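Local structure of BAR/IMD domain-containing adapter protein 2-like 2 (Mus musculus, 3OK8) at residues 111-116 with 183-188; 9-14 with 126-131; 74-79 with 216-221. The protein binds phosphoinositides through its I-BAR (IMD) domain and induces planar or gently curved membrane structures. All coordinates share one frame; numbering follows the deposited sequence. Where two conformers were deposited one is given.

Contact 1. Residues 111-116 with 183-188; sequences KLDMQF and KRRYRF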
loop_
_atom_site.group_PDB
_atom_site.type_symbol
_atom_site.label_atom_id
_atom_site.label_comp_id
_atom_site.label_asym_id
_atom_site.label_seq_id
_atom_site.Cartn_x
_atom_site.Cartn_y
_atom_site.Cartn_z
ATOM N N LYS A 111 -19.012 -20.217 12.089
ATOM C CA LYS A 111 -19.508 -21.336 12.901
ATOM C C LYS A 111 -21.014 -21.528 12.719
ATOM O O LYS A 111 -21.523 -22.641 12.801
ATOM C CB LYS A 111 -19.139 -21.140 14.374
ATOM C CG LYS A 111 -20.244 -20.571 15.246
ATOM C CD LYS A 111 -21.107 -21.689 15.806
ATOM C CE LYS A 111 -21.995 -21.196 16.928
ATOM N NZ LYS A 111 -21.207 -20.836 18.135
ATOM N N LEU A 112 -21.717 -20.432 12.467
ATOM C CA LEU A 112 -23.143 -20.484 12.164
ATOM C C LEU A 112 -23.401 -21.281 10.888
ATOM O O LEU A 112 -24.432 -21.927 10.746
ATOM C CB LEU A 112 -23.709 -19.072 11.988
ATOM C CG LEU A 112 -24.131 -18.334 13.258
ATOM C CD1 LEU A 112 -24.756 -16.981 12.910
ATOM C CD2 LEU A 112 -25.105 -19.200 14.059
ATOM N N ASP A 113 -22.461 -21.226 9.956
ATOM C CA ASP A 113 -22.621 -21.950 8.715
ATOM C C ASP A 113 -21.991 -23.338 8.796
ATOM O O ASP A 113 -22.375 -24.235 8.051
ATOM C CB ASP A 113 -22.058 -21.164 7.536
ATOM C CG ASP A 113 -22.363 -21.825 6.210
ATOM O OD1 ASP A 113 -23.397 -21.483 5.592
ATOM O OD2 ASP A 113 -21.581 -22.708 5.804
ATOM N N MET A 114 -21.031 -23.520 9.700
ATOM C CA MET A 114 -20.531 -24.854 9.963
ATOM C C MET A 114 -21.698 -25.705 10.467
ATOM O O MET A 114 -22.025 -26.730 9.876
ATOM C CB MET A 114 -19.389 -24.839 10.983
ATOM C CG MET A 114 -18.942 -26.242 11.416
ATOM S SD MET A 114 -17.998 -27.168 10.169
ATOM C CE MET A 114 -16.356 -26.487 10.430
ATOM N N GLN A 115 -22.330 -25.248 11.545
ATOM C CA GLN A 115 -23.466 -25.922 12.151
ATOM C C GLN A 115 -24.633 -26.135 11.174
ATOM O O GLN A 115 -25.367 -27.122 11.272
ATOM C CB GLN A 115 -23.940 -25.135 13.371
ATOM C CG GLN A 115 -25.145 -25.738 14.081
ATOM C CD GLN A 115 -24.761 -26.786 15.114
ATOM O OE1 GLN A 115 -25.622 -27.467 15.671
ATOM N NE2 GLN A 115 -23.464 -26.916 15.377
ATOM N N PHE A 116 -24.801 -25.217 10.232
ATOM C CA PHE A 116 -25.862 -25.336 9.238
ATOM C C PHE A 116 -25.640 -26.537 8.337
ATOM O O PHE A 116 -26.527 -27.372 8.173
ATOM C CB PHE A 116 -25.938 -24.077 8.384
ATOM C CG PHE A 116 -26.803 -24.222 7.159
ATOM C CD1 PHE A 116 -26.247 -24.566 5.934
ATOM C CD2 PHE A 116 -28.167 -23.999 7.228
ATOM C CE1 PHE A 116 -27.033 -24.685 4.803
ATOM C CE2 PHE A 116 -28.966 -24.123 6.098
ATOM C CZ PHE A 116 -28.396 -24.468 4.885
ATOM N N LYS A 183 -21.205 -24.835 -4.182
ATOM C CA LYS A 183 -21.042 -23.732 -5.130
ATOM C C LYS A 183 -21.442 -22.390 -4.524
ATOM O O LYS A 183 -20.811 -21.366 -4.788
ATOM C CB LYS A 183 -21.829 -23.978 -6.417
ATOM C CG LYS A 183 -21.614 -22.909 -7.480
ATOM C CD LYS A 183 -22.310 -23.233 -8.808
ATOM C CE LYS A 183 -21.702 -22.445 -9.957
ATOM N NZ LYS A 183 -22.349 -22.702 -11.277
ATOM N N ARG A 184 -22.488 -22.396 -3.707
ATOM C CA ARG A 184 -22.966 -21.164 -3.104
ATOM C C ARG A 184 -21.896 -20.526 -2.225
ATOM O O ARG A 184 -21.786 -19.298 -2.150
ATOM C CB ARG A 184 -24.236 -21.427 -2.307
ATOM C CG ARG A 184 -25.475 -21.444 -3.187
ATOM C CD ARG A 184 -26.696 -21.989 -2.463
ATOM N NE ARG A 184 -27.918 -21.674 -3.199
ATOM C CZ ARG A 184 -29.122 -22.176 -2.920
ATOM N NH1 ARG A 184 -30.179 -21.825 -3.647
ATOM N NH2 ARG A 184 -29.279 -23.023 -1.913
ATOM N N ARG A 185 -21.102 -21.370 -1.574
ATOM C CA ARG A 185 -20.038 -20.906 -0.691
ATOM C C ARG A 185 -18.795 -20.437 -1.451
ATOM O O ARG A 185 -18.172 -19.454 -1.056
ATOM C CB ARG A 185 -19.729 -21.961 0.377
ATOM C CG ARG A 185 -20.788 -21.979 1.470
ATOM C CD ARG A 185 -21.053 -23.354 2.070
ATOM N NE ARG A 185 -22.199 -23.300 2.976
ATOM C CZ ARG A 185 -23.469 -23.341 2.577
ATOM N NH1 ARG A 185 -24.455 -23.280 3.462
ATOM N NH2 ARG A 185 -23.760 -23.446 1.285
ATOM N N TYR A 186 -18.434 -21.096 -2.547
ATOM C CA TYR A 186 -17.398 -20.515 -3.404
ATOM C C TYR A 186 -17.825 -19.150 -3.950
ATOM O O TYR A 186 -17.066 -18.168 -3.896
ATOM C CB TYR A 186 -17.030 -21.439 -4.550
ATOM C CG TYR A 186 -16.202 -22.615 -4.099
ATOM C CD1 TYR A 186 -14.920 -22.422 -3.615
ATOM C CD2 TYR A 186 -16.699 -23.920 -4.150
ATOM C CE1 TYR A 186 -14.146 -23.473 -3.194
ATOM C CE2 TYR A 186 -15.925 -24.991 -3.723
ATOM C CZ TYR A 186 -14.640 -24.754 -3.247
ATOM O OH TYR A 186 -13.848 -25.781 -2.818
ATOM N N ARG A 187 -19.046 -19.096 -4.469
ATOM C CA ARG A 187 -19.598 -17.867 -5.028
ATOM C C ARG A 187 -19.603 -16.711 -4.037
ATOM O O ARG A 187 -19.401 -15.569 -4.426
ATOM C CB ARG A 187 -21.021 -18.099 -5.545
ATOM C CG ARG A 187 -21.793 -16.821 -5.844
ATOM C CD ARG A 187 -23.072 -17.082 -6.661
ATOM N NE ARG A 187 -22.757 -17.558 -8.004
ATOM C CZ ARG A 187 -23.145 -18.728 -8.508
ATOM N NH1 ARG A 187 -22.774 -19.062 -9.743
ATOM N NH2 ARG A 187 -23.901 -19.553 -7.787
ATOM N N PHE A 188 -19.871 -17.003 -2.770
ATOM C CA PHE A 188 -19.938 -15.973 -1.745
ATOM C C PHE A 188 -18.535 -15.423 -1.492
ATOM O O PHE A 188 -18.375 -14.245 -1.212
ATOM C CB PHE A 188 -20.532 -16.540 -0.455
ATOM C CG PHE A 188 -19.992 -15.906 0.816
ATOM C CD1 PHE A 188 -18.749 -16.284 1.330
ATOM C CD2 PHE A 188 -20.742 -14.962 1.513
ATOM C CE1 PHE A 188 -18.261 -15.721 2.500
ATOM C CE2 PHE A 188 -20.265 -14.395 2.683
ATOM C CZ PHE A 188 -19.017 -14.770 3.179
#
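R185 NE donates to D113 OD2 at 3.0 Å, nearly straight at 168°, and this salt bridge links helices 71-147 and 153-217 in the I-BAR three-helix bundle. The two side chains come from opposite directions, and the nearest CA atoms, those of D113 and R185, are 9.8 Å apart. OD2 offers its syn lone pair and sits at the edge of the guanidinium, in its plane. The second bond of the grip is weaker, from R185 NH1 to D113 OD1 at 3.0 Å but bent to 130°; the carboxylate and guanidinium planes are 43° apart. The stronger partner of R185 is E181, one turn back on its own helix, which takes NH2 in a salt bridge. The guanidinium is therefore shared between two acids, which probably favour its positive charge. On the third side of the bundle, helix 5-66 contributes F25, which touches R185. One turn on from D113, the ring of F116 approaches the guanidinium obliquely, although the two planes are close to parallel, and its CE1 lies 3.2 Å from R185 NH1.

Contact 2. Residues 9-14 with 126-131; sequences QFYRST and IEYRHR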
loop_
_atom_site.group_PDB
_atom_site.type_symbol
_atom_site.label_atom_id
_atom_site.label_comp_id
_atom_site.label_asym_id
_atom_site.label_seq_id
_atom_site.Cartn_x
_atom_site.Cartn_y
_atom_site.Cartn_z
ATOM N N GLN A 9 -22.891 -45.306 -4.015
ATOM C CA GLN A 9 -22.111 -44.342 -4.785
ATOM C C GLN A 9 -22.636 -42.927 -4.553
ATOM O O GLN A 9 -21.903 -42.043 -4.127
ATOM C CB GLN A 9 -22.152 -44.691 -6.273
ATOM C CG GLN A 9 -21.972 -43.502 -7.201
ATOM C CD GLN A 9 -20.568 -42.933 -7.161
ATOM O OE1 GLN A 9 -19.635 -43.586 -6.676
ATOM N NE2 GLN A 9 -20.405 -41.711 -7.677
ATOM N N PHE A 10 -23.913 -42.711 -4.836
ATOM C CA PHE A 10 -24.529 -41.434 -4.535
ATOM C C PHE A 10 -24.276 -41.067 -3.086
ATOM O O PHE A 10 -23.870 -39.944 -2.773
ATOM C CB PHE A 10 -26.027 -41.467 -4.831
ATOM C CG PHE A 10 -26.359 -41.168 -6.257
ATOM C CD1 PHE A 10 -26.796 -39.910 -6.629
ATOM C CD2 PHE A 10 -26.207 -42.133 -7.232
ATOM C CE1 PHE A 10 -27.095 -39.626 -7.946
ATOM C CE2 PHE A 10 -26.503 -41.859 -8.554
ATOM C CZ PHE A 10 -26.949 -40.604 -8.912
ATOM N N TYR A 11 -24.502 -42.024 -2.201
ATOM C CA TYR A 11 -24.313 -41.786 -0.781
ATOM C C TYR A 11 -22.906 -41.310 -0.491
ATOM O O TYR A 11 -22.719 -40.361 0.263
ATOM C CB TYR A 11 -24.570 -43.039 0.039
ATOM C CG TYR A 11 -24.258 -42.823 1.492
ATOM C CD1 TYR A 11 -25.187 -42.231 2.332
ATOM C CD2 TYR A 11 -23.023 -43.180 2.021
ATOM C CE1 TYR A 11 -24.908 -42.014 3.661
ATOM C CE2 TYR A 11 -22.733 -42.966 3.350
ATOM C CZ TYR A 11 -23.683 -42.382 4.166
ATOM O OH TYR A 11 -23.421 -42.162 5.496
ATOM N N ARG A 12 -21.923 -41.986 -1.076
ATOM C CA ARG A 12 -20.518 -41.639 -0.868
ATOM C C ARG A 12 -20.158 -40.293 -1.495
ATOM O O ARG A 12 -19.430 -39.503 -0.902
ATOM C CB ARG A 12 -19.597 -42.740 -1.405
ATOM C CG ARG A 12 -19.383 -43.899 -0.436
ATOM C CD ARG A 12 -19.066 -45.220 -1.146
ATOM N NE ARG A 12 -18.530 -45.034 -2.493
ATOM C CZ ARG A 12 -18.982 -45.657 -3.582
ATOM N NH1 ARG A 12 -19.978 -46.538 -3.495
ATOM N NH2 ARG A 12 -18.426 -45.410 -4.763
ATOM N N SER A 13 -20.674 -40.043 -2.696
ATOM C CA SER A 13 -20.395 -38.813 -3.427
ATOM C C SER A 13 -20.978 -37.592 -2.734
ATOM O O SER A 13 -20.356 -36.534 -2.694
ATOM C CB SER A 13 -20.936 -38.902 -4.851
ATOM O OG SER A 13 -19.966 -39.461 -5.719
ATOM N N THR A 14 -22.182 -37.743 -2.196
ATOM C CA THR A 14 -22.830 -36.672 -1.453
ATOM C C THR A 14 -22.092 -36.396 -0.144
ATOM O O THR A 14 -22.032 -35.258 0.327
ATOM C CB THR A 14 -24.291 -37.025 -1.138
ATOM O OG1 THR A 14 -24.980 -37.338 -2.354
ATOM C CG2 THR A 14 -24.981 -35.862 -0.450
ATOM N N ILE A 126 -29.321 -39.462 8.011
ATOM C CA ILE A 126 -30.383 -40.127 8.746
ATOM C C ILE A 126 -31.546 -40.539 7.848
ATOM O O ILE A 126 -32.137 -41.589 8.056
ATOM C CB ILE A 126 -30.905 -39.257 9.904
ATOM C CG1 ILE A 126 -31.737 -40.101 10.871
ATOM C CG2 ILE A 126 -31.719 -38.092 9.377
ATOM C CD1 ILE A 126 -32.259 -39.327 12.068
ATOM N N GLU A 127 -31.880 -39.726 6.852
ATOM C CA GLU A 127 -32.975 -40.088 5.962
ATOM C C GLU A 127 -32.558 -41.214 5.039
ATOM O O GLU A 127 -33.370 -42.065 4.695
ATOM C CB GLU A 127 -33.481 -38.905 5.135
ATOM C CG GLU A 127 -34.624 -39.307 4.206
ATOM C CD GLU A 127 -35.341 -38.141 3.539
ATOM O OE1 GLU A 127 -36.271 -38.415 2.751
ATOM O OE2 GLU A 127 -34.990 -36.964 3.787
ATOM N N TYR A 128 -31.290 -41.218 4.642
ATOM C CA TYR A 128 -30.761 -42.274 3.791
ATOM C C TYR A 128 -30.810 -43.619 4.517
ATOM O O TYR A 128 -31.251 -44.622 3.963
ATOM C CB TYR A 128 -29.331 -41.948 3.366
ATOM C CG TYR A 128 -28.698 -42.971 2.450
ATOM C CD1 TYR A 128 -28.108 -44.120 2.962
ATOM C CD2 TYR A 128 -28.677 -42.781 1.077
ATOM C CE1 TYR A 128 -27.523 -45.052 2.133
ATOM C CE2 TYR A 128 -28.092 -43.704 0.241
ATOM C CZ TYR A 128 -27.519 -44.838 0.776
ATOM O OH TYR A 128 -26.934 -45.758 -0.050
ATOM N N ARG A 129 -30.360 -43.626 5.765
ATOM C CA ARG A 129 -30.389 -44.833 6.579
ATOM C C ARG A 129 -31.802 -45.431 6.712
ATOM O O ARG A 129 -31.971 -46.646 6.643
ATOM C CB ARG A 129 -29.766 -44.566 7.958
ATOM C CG ARG A 129 -28.335 -45.105 8.159
ATOM C CD ARG A 129 -27.226 -44.195 7.595
ATOM N NE ARG A 129 -26.600 -44.738 6.386
ATOM C CZ ARG A 129 -25.410 -45.338 6.352
ATOM N NH1 ARG A 129 -24.931 -45.801 5.201
ATOM N NH2 ARG A 129 -24.699 -45.475 7.465
ATOM N N HIS A 130 -32.811 -44.585 6.895
ATOM C CA HIS A 130 -34.187 -45.054 7.071
ATOM C C HIS A 130 -34.759 -45.692 5.808
ATOM O O HIS A 130 -35.256 -46.822 5.840
ATOM C CB HIS A 130 -35.090 -43.908 7.521
ATOM C CG HIS A 130 -34.884 -43.505 8.946
ATOM N ND1 HIS A 130 -33.749 -43.838 9.655
ATOM C CD2 HIS A 130 -35.651 -42.772 9.787
ATOM C CE1 HIS A 130 -33.834 -43.341 10.876
ATOM N NE2 HIS A 130 -34.976 -42.687 10.982
ATOM N N ARG A 131 -34.704 -44.944 4.710
ATOM C CA ARG A 131 -35.149 -45.415 3.409
ATOM C C ARG A 131 -34.449 -46.717 3.069
ATOM O O ARG A 131 -35.073 -47.672 2.588
ATOM C CB ARG A 131 -34.836 -44.371 2.335
ATOM C CG ARG A 131 -35.645 -43.101 2.463
ATOM C CD ARG A 131 -35.371 -42.130 1.327
ATOM N NE ARG A 131 -36.256 -40.972 1.414
ATOM C CZ ARG A 131 -37.442 -40.894 0.818
ATOM N NH1 ARG A 131 -37.887 -41.900 0.074
ATOM N NH2 ARG A 131 -38.183 -39.807 0.961
#
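The side chain of Y11 lies between Y128 and R129 of helix 71-147. Its CB rests against the phenol end of Y128, 3.5 Å from CZ and close to CE2 and OH as well. Further out, CG lies near CE1 and CZ of the same ring. CD1 then comes over the middle of one face of Y128, 3.4 Å above the plane, and touches all six of that ring's carbons. The two rings are inclined at 43°, with centroids 4.5 Å apart, so the pair is neither a parallel stack nor a T-shape. In both tyrosines CG stands opposite the backbone N, beside the carbonyl carbon (chi1 175° for Y11).

This is where the N-terminal helix of the I-BAR domain, 5-66, packs on the middle helix of the three-helix bundle; helix 153-217 supplies the third wall, with V171 and K175 against F10. The hydroxyl of Y128 carries on past Y11 to the backbone of helix 5-66, where it makes a weak hydrogen bond with the carbonyl O of M7.

Toward its tip, Y11 meets R129. Its CE1 and CE2 lie 4.1 and 4.0 Å from R129 NH1, and CZ comes closer to that nitrogen, at 3.8 Å. The guanidinium is spread flat over one face of the phenol, planes 5° apart and centres 4.7 Å from each other, a flat stack displaced toward the hydroxyl end. Bends at chi2 and chi3 fold the arginine chain back over the tyrosine. Y11 OH sits beneath the centre of the guanidinium, 3.8 Å from R129 CZ.

Contact 3. Residues 74-79 with 216-221; sequences GEILVQ and LLWKEQ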
loop_
_atom_site.group_PDB
_atom_site.type_symbol
_atom_site.label_atom_id
_atom_site.label_comp_id
_atom_site.label_asym_id
_atom_site.label_seq_id
_atom_site.Cartn_x
_atom_site.Cartn_y
_atom_site.Cartn_z
ATOM N N GLY A 74 8.941 25.514 -0.617
ATOM C CA GLY A 74 8.246 25.333 0.642
ATOM C C GLY A 74 6.784 24.951 0.448
ATOM O O GLY A 74 6.284 24.050 1.122
ATOM N N GLU A 75 6.091 25.636 -0.462
ATOM C CA GLU A 75 4.685 25.348 -0.720
ATOM C C GLU A 75 4.507 23.939 -1.277
ATOM O O GLU A 75 3.601 23.234 -0.882
ATOM C CB GLU A 75 4.076 26.367 -1.683
ATOM C CG GLU A 75 3.948 27.793 -1.120
ATOM C CD GLU A 75 2.948 27.902 0.033
ATOM O OE1 GLU A 75 2.699 29.037 0.501
ATOM O OE2 GLU A 75 2.415 26.859 0.476
ATOM N N ILE A 76 5.388 23.543 -2.187
ATOM C CA ILE A 76 5.319 22.248 -2.823
ATOM C C ILE A 76 5.423 21.081 -1.847
ATOM O O ILE A 76 4.660 20.115 -1.946
ATOM C CB ILE A 76 6.378 22.122 -3.921
ATOM C CG1 ILE A 76 6.044 23.091 -5.060
ATOM C CG2 ILE A 76 6.464 20.667 -4.387
ATOM C CD1 ILE A 76 7.115 23.230 -6.124
ATOM N N LEU A 77 6.350 21.176 -0.896
ATOM C CA LEU A 77 6.577 20.097 0.066
ATOM C C LEU A 77 5.402 19.929 1.024
ATOM O O LEU A 77 5.025 18.815 1.390
ATOM C CB LEU A 77 7.865 20.353 0.864
ATOM C CG LEU A 77 9.152 20.369 0.034
ATOM C CD1 LEU A 77 10.325 21.057 0.804
ATOM C CD2 LEU A 77 9.534 18.953 -0.371
ATOM N N VAL A 78 4.838 21.050 1.437
ATOM C CA VAL A 78 3.705 21.065 2.341
ATOM C C VAL A 78 2.502 20.441 1.642
ATOM O O VAL A 78 1.719 19.717 2.264
ATOM C CB VAL A 78 3.405 22.514 2.818
ATOM C CG1 VAL A 78 2.067 22.603 3.529
ATOM C CG2 VAL A 78 4.520 22.990 3.743
ATOM N N GLN A 79 2.361 20.679 0.343
ATOM C CA GLN A 79 1.222 20.073 -0.352
ATOM C C GLN A 79 1.479 18.658 -0.848
ATOM O O GLN A 79 0.586 18.001 -1.362
ATOM C CB GLN A 79 0.646 20.963 -1.456
ATOM C CG GLN A 79 1.622 21.651 -2.359
ATOM C CD GLN A 79 0.909 22.629 -3.280
ATOM O OE1 GLN A 79 -0.069 22.265 -3.937
ATOM N NE2 GLN A 79 1.384 23.876 -3.323
ATOM N N LEU A 216 1.826 18.137 -12.290
ATOM C CA LEU A 216 1.914 19.315 -13.146
ATOM C C LEU A 216 2.116 20.595 -12.331
ATOM O O LEU A 216 2.931 21.452 -12.691
ATOM C CB LEU A 216 0.660 19.431 -14.018
ATOM C CG LEU A 216 0.511 18.370 -15.108
ATOM C CD1 LEU A 216 -0.913 18.355 -15.656
ATOM C CD2 LEU A 216 1.533 18.599 -16.220
ATOM N N LEU A 217 1.385 20.726 -11.228
ATOM C CA LEU A 217 1.509 21.931 -10.411
ATOM C C LEU A 217 2.863 22.006 -9.685
ATOM O O LEU A 217 3.333 23.088 -9.320
ATOM C CB LEU A 217 0.356 22.023 -9.414
ATOM C CG LEU A 217 -1.051 22.031 -10.023
ATOM C CD1 LEU A 217 -2.133 21.987 -8.948
ATOM C CD2 LEU A 217 -1.240 23.228 -10.933
ATOM N N TRP A 218 3.491 20.851 -9.498
ATOM C CA TRP A 218 4.742 20.770 -8.753
ATOM C C TRP A 218 5.979 20.800 -9.642
ATOM O O TRP A 218 7.085 20.566 -9.169
ATOM C CB TRP A 218 4.783 19.500 -7.900
ATOM C CG TRP A 218 3.729 19.411 -6.839
ATOM C CD1 TRP A 218 3.046 20.449 -6.252
ATOM C CD2 TRP A 218 3.274 18.216 -6.198
ATOM N NE1 TRP A 218 2.175 19.956 -5.299
ATOM C CE2 TRP A 218 2.297 18.593 -5.249
ATOM C CE3 TRP A 218 3.582 16.857 -6.349
ATOM C CZ2 TRP A 218 1.632 17.657 -4.449
ATOM C CZ3 TRP A 218 2.918 15.927 -5.555
ATOM C CH2 TRP A 218 1.954 16.333 -4.618
ATOM N N LYS A 219 5.780 21.044 -10.905
ATOM C CA LYS A 219 6.881 21.174 -11.770
ATOM C C LYS A 219 7.307 22.578 -11.420
ATOM O O LYS A 219 6.541 23.360 -10.904
ATOM C CB LYS A 219 6.445 21.126 -13.213
ATOM C CG LYS A 219 6.595 19.814 -13.921
ATOM C CD LYS A 219 6.541 19.992 -15.414
ATOM C CE LYS A 219 5.122 20.254 -15.932
ATOM N NZ LYS A 219 4.387 21.358 -15.260
ATOM N N GLU A 220 8.547 22.909 -11.661
ATOM C CA GLU A 220 8.889 24.266 -11.364
ATOM C C GLU A 220 9.235 25.064 -12.568
ATOM O O GLU A 220 9.580 26.204 -12.440
ATOM C CB GLU A 220 9.855 24.407 -10.199
ATOM C CG GLU A 220 9.086 24.809 -8.997
ATOM C CD GLU A 220 7.886 25.596 -9.422
ATOM O OE1 GLU A 220 8.047 26.344 -10.382
ATOM O OE2 GLU A 220 6.802 25.473 -8.817
ATOM N N GLN A 221 9.067 24.470 -13.744
ATOM C CA GLN A 221 8.839 25.255 -14.948
ATOM C C GLN A 221 8.544 24.541 -16.281
ATOM O O GLN A 221 8.443 23.325 -16.364
ATOM C CB GLN A 221 9.925 26.320 -15.107
ATOM C CG GLN A 221 9.455 27.653 -15.672
ATOM C CD GLN A 221 9.001 28.637 -14.625
ATOM O OE1 GLN A 221 8.615 29.755 -14.952
ATOM N NE2 GLN A 221 9.035 28.237 -13.362
#
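I76 is the first residue of 74-79 to meet the end of the chain: its CG2 meets W218, while CD1, at the end of the other branch, reaches E220. Here the last helix of the I-BAR three-helix bundle, 153-217, gives out, and W218, the first residue beyond it to leave helical backbone angles, folds its indole against helix 71-147. CG2 of I76 stands over the face of the five-membered ring, 4.1 Å from its centroid and 24° off the normal, a CH-pi contact. CG1 is anti to the carbonyl carbon and carries CD1 past the indole to E220, where it touches CG and lies 3.5 Å from OE2; E220 is poorly ordered, so this part of the contact is less certain. L77, next in sequence, packs instead on I57 of helix 5-66 and L189 of the second subunit.

Q79 closes the segment, lying alongside the indole with its amide plane almost perpendicular to the ring, 84° apart. Its CG is 3.4 Å from W218 NE1. OE1 lies at the indole edge, in the ring plane, and receives a weak hydrogen bond from NE1, straight at 163° but long at 3.5 Å. The amide nitrogen turns back to its own helix in another weak bond, to E75 O. M80 and T83 also touch the indole, and S197 of the second subunit packs on it. The carbonyl oxygen of Q79, which accepts a hydrogen bond from T83 OG1, comes to 3.3 Å from W218 CZ2.

Overall arrangement
All three contacts use helix 71-147, the middle helix of the bundle, and are strung along its length. In order along that helix come 74-79 (contact 3), 111-116 (contact 1) and 126-131 (contact 2). Contacts 1 and 3 join it to helix 153-217, contact 2 to helix 5-66. Contact 1 lies near the centre of the chain, its centre about 21 Å from that of contact 2 and about 52 Å from that of contact 3; the centres of contacts 2 and 3, about 72 Å apart, lie on opposite sides. Segments of contacts 1 and 3 also touch the second subunit, consistent with the antiparallel dimer of elongated bundles that forms the membrane-binding IMD.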